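PDB 4DQA: uncharacterized protein, which is of unknown function but probably binds carbohydrate, pairing an E-set-like N-terminal domain with a concanavalin A-like lectin/glucanase domain. Local coordinates for residues Val226-Asp231 with Gly235-Tyr240. Residues are numbered along the deposited sequence; the frame is centred on the assembly and turned at random.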
loop_
_atom_site.group_PDB
_atom_site.type_symbol
_atom_site.label_atom_id
_atom_site.label_comp_id
_atom_site.label_asym_id
_atom_site.label_seq_id
_atom_site.Cartn_x
_atom_site.Cartn_y
_atom_site.Cartn_z
ATOM N N VAL A 226 -11.722 2.900 5.610
ATOM C CA VAL A 226 -12.236 3.676 6.729
ATOM C C VAL A 226 -11.136 3.871 7.754
ATOM O O VAL A 226 -10.314 2.991 7.976
ATOM C CB VAL A 226 -13.477 3.052 7.377
ATOM C CG1 VAL A 226 -14.613 2.877 6.336
ATOM C CG2 VAL A 226 -13.170 1.739 8.056
ATOM N N ALA A 227 -11.094 5.053 8.364
ATOM C CA ALA A 227 -10.091 5.348 9.391
ATOM C C ALA A 227 -10.629 6.296 10.449
ATOM O O ALA A 227 -11.459 7.179 10.175
ATOM C CB ALA A 227 -8.814 5.929 8.774
ATOM N N LEU A 228 -10.159 6.100 11.675
ATOM C CA LEU A 228 -10.409 7.016 12.779
ATOM C C LEU A 228 -9.034 7.437 13.290
ATOM O O LEU A 228 -8.201 6.568 13.562
ATOM C CB LEU A 228 -11.142 6.273 13.880
ATOM C CG LEU A 228 -11.176 6.956 15.251
ATOM C CD1 LEU A 228 -12.017 8.225 15.227
ATOM C CD2 LEU A 228 -11.693 5.992 16.293
ATOM N N THR A 229 -8.815 8.738 13.434
ATOM C CA THR A 229 -7.561 9.248 13.987
ATOM C C THR A 229 -7.861 10.149 15.168
ATOM O O THR A 229 -8.914 10.787 15.227
ATOM C CB THR A 229 -6.715 10.036 12.960
ATOM O OG1 THR A 229 -7.385 11.243 12.576
ATOM C CG2 THR A 229 -6.407 9.187 11.727
ATOM N N TYR A 230 -6.935 10.198 16.110
ATOM C CA TYR A 230 -6.971 11.232 17.145
ATOM C C TYR A 230 -5.555 11.711 17.367
ATOM O O TYR A 230 -4.656 10.911 17.588
ATOM C CB TYR A 230 -7.507 10.670 18.450
ATOM C CG TYR A 230 -7.483 11.619 19.628
ATOM C CD1 TYR A 230 -8.046 12.886 19.550
ATOM C CD2 TYR A 230 -6.954 11.212 20.836
ATOM C CE1 TYR A 230 -8.067 13.734 20.652
ATOM C CE2 TYR A 230 -6.972 12.056 21.944
ATOM C CZ TYR A 230 -7.531 13.301 21.842
ATOM O OH TYR A 230 -7.537 14.120 22.943
ATOM N N ASP A 231 -5.389 13.021 17.267
ATOM C CA ASP A 231 -4.122 13.697 17.530
ATOM C C ASP A 231 -4.261 14.328 18.907
ATOM O O ASP A 231 -4.915 15.357 19.050
ATOM C CB ASP A 231 -3.896 14.763 16.463
ATOM C CG ASP A 231 -2.517 15.396 16.534
ATOM O OD1 ASP A 231 -2.098 15.839 17.629
ATOM O OD2 ASP A 231 -1.857 15.451 15.474
ATOM N N GLY A 235 -5.831 17.828 19.790
ATOM C CA GLY A 235 -7.187 17.482 20.195
ATOM C C GLY A 235 -8.091 17.066 19.047
ATOM O O GLY A 235 -9.253 16.718 19.259
ATOM N N LYS A 236 -7.576 17.085 17.817
ATOM C CA LYS A 236 -8.413 16.834 16.650
ATOM C C LYS A 236 -8.565 15.362 16.381
ATOM O O LYS A 236 -7.610 14.590 16.437
ATOM C CB LYS A 236 -7.842 17.498 15.404
ATOM C CG LYS A 236 -7.760 19.014 15.542
ATOM C CD LYS A 236 -7.110 19.649 14.322
ATOM C CE LYS A 236 -8.022 19.588 13.092
ATOM N NZ LYS A 236 -7.460 20.323 11.913
ATOM N N THR A 237 -9.805 14.981 16.142
ATOM C CA THR A 237 -10.115 13.617 15.721
ATOM C C THR A 237 -10.902 13.673 14.430
ATOM O O THR A 237 -11.660 14.615 14.175
ATOM C CB THR A 237 -10.866 12.823 16.830
ATOM O OG1 THR A 237 -11.348 11.563 16.321
ATOM C CG2 THR A 237 -12.051 13.598 17.358
ATOM N N GLY A 238 -10.690 12.670 13.578
ATOM C CA GLY A 238 -11.394 12.594 12.318
ATOM C C GLY A 238 -11.789 11.172 11.952
ATOM O O GLY A 238 -11.120 10.203 12.343
ATOM N N ILE A 239 -12.882 11.059 11.206
ATOM C CA ILE A 239 -13.250 9.817 10.548
ATOM C C ILE A 239 -13.114 10.067 9.054
ATOM O O ILE A 239 -13.653 11.043 8.514
ATOM C CB ILE A 239 -14.708 9.432 10.852
ATOM C CG1 ILE A 239 -14.855 9.070 12.323
ATOM C CG2 ILE A 239 -15.147 8.259 9.973
ATOM C CD1 ILE A 239 -16.275 8.841 12.778
ATOM N N TYR A 240 -12.382 9.175 8.387
ATOM C CA TYR A 240 -12.048 9.308 6.991
ATOM C C TYR A 240 -12.577 8.117 6.205
ATOM O O TYR A 240 -12.474 6.978 6.653
ATOM C CB TYR A 240 -10.514 9.360 6.821
ATOM C CG TYR A 240 -9.832 10.528 7.487
ATOM C CD1 TYR A 240 -9.527 10.495 8.834
ATOM C CD2 TYR A 240 -9.471 11.643 6.760
ATOM C CE1 TYR A 240 -8.905 11.557 9.457
ATOM C CE2 TYR A 240 -8.843 12.717 7.381
ATOM C CZ TYR A 240 -8.557 12.648 8.727
ATOM O OH TYR A 240 -7.919 13.699 9.368
HETATM O O HOH W 1 -6.981 13.594 13.786
HETATM O O HOH W 2 -5.449 12.462 10.694
#
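A227 and Y240 pair through two backbone hydrogen bonds, and T229 and G238 repeat the pattern, so segments 226-231 and 235-240 run antiparallel, the axes of their strand portions at 174° and 4.7 Å apart. L228-I239 and Y230-T237 are the non-hydrogen-bonded pairs between and beyond. At the turn, D231 N bonds K236 O at 2.8 Å, almost straight at 178°, while D231 O accepts a bent bond from G235 N at 2.7 Å; G235, with positive phi, and K236 thus both face D231. T229 O takes G238 N as one donor. With OG1 anti to the T237 backbone N (chi1 171°), the T237 OG1 hydroxyl reaches T229 O at 2.8 Å; it is also hydrogen-bonded to Y212 OH. L228 CD1 comes within 3.6 Å of T237 OG1. The Y230 ring turns an edge to G235 O, in plane and 3.5 Å from Y230 CE1, while its hydroxyl bonds I253 O. On the opposite face, shared with A227 and T229, the Y240 ring lies over side-chain-less G238 of its own strand, Y240 CE1 3.5 Å from T229 OG1. One water links that oxygen to Y240 OH, another to K236 O. The geometry is that of a beta hairpin closed by a G1 bulge, within the concanavalin A-like domain's antiparallel sheet.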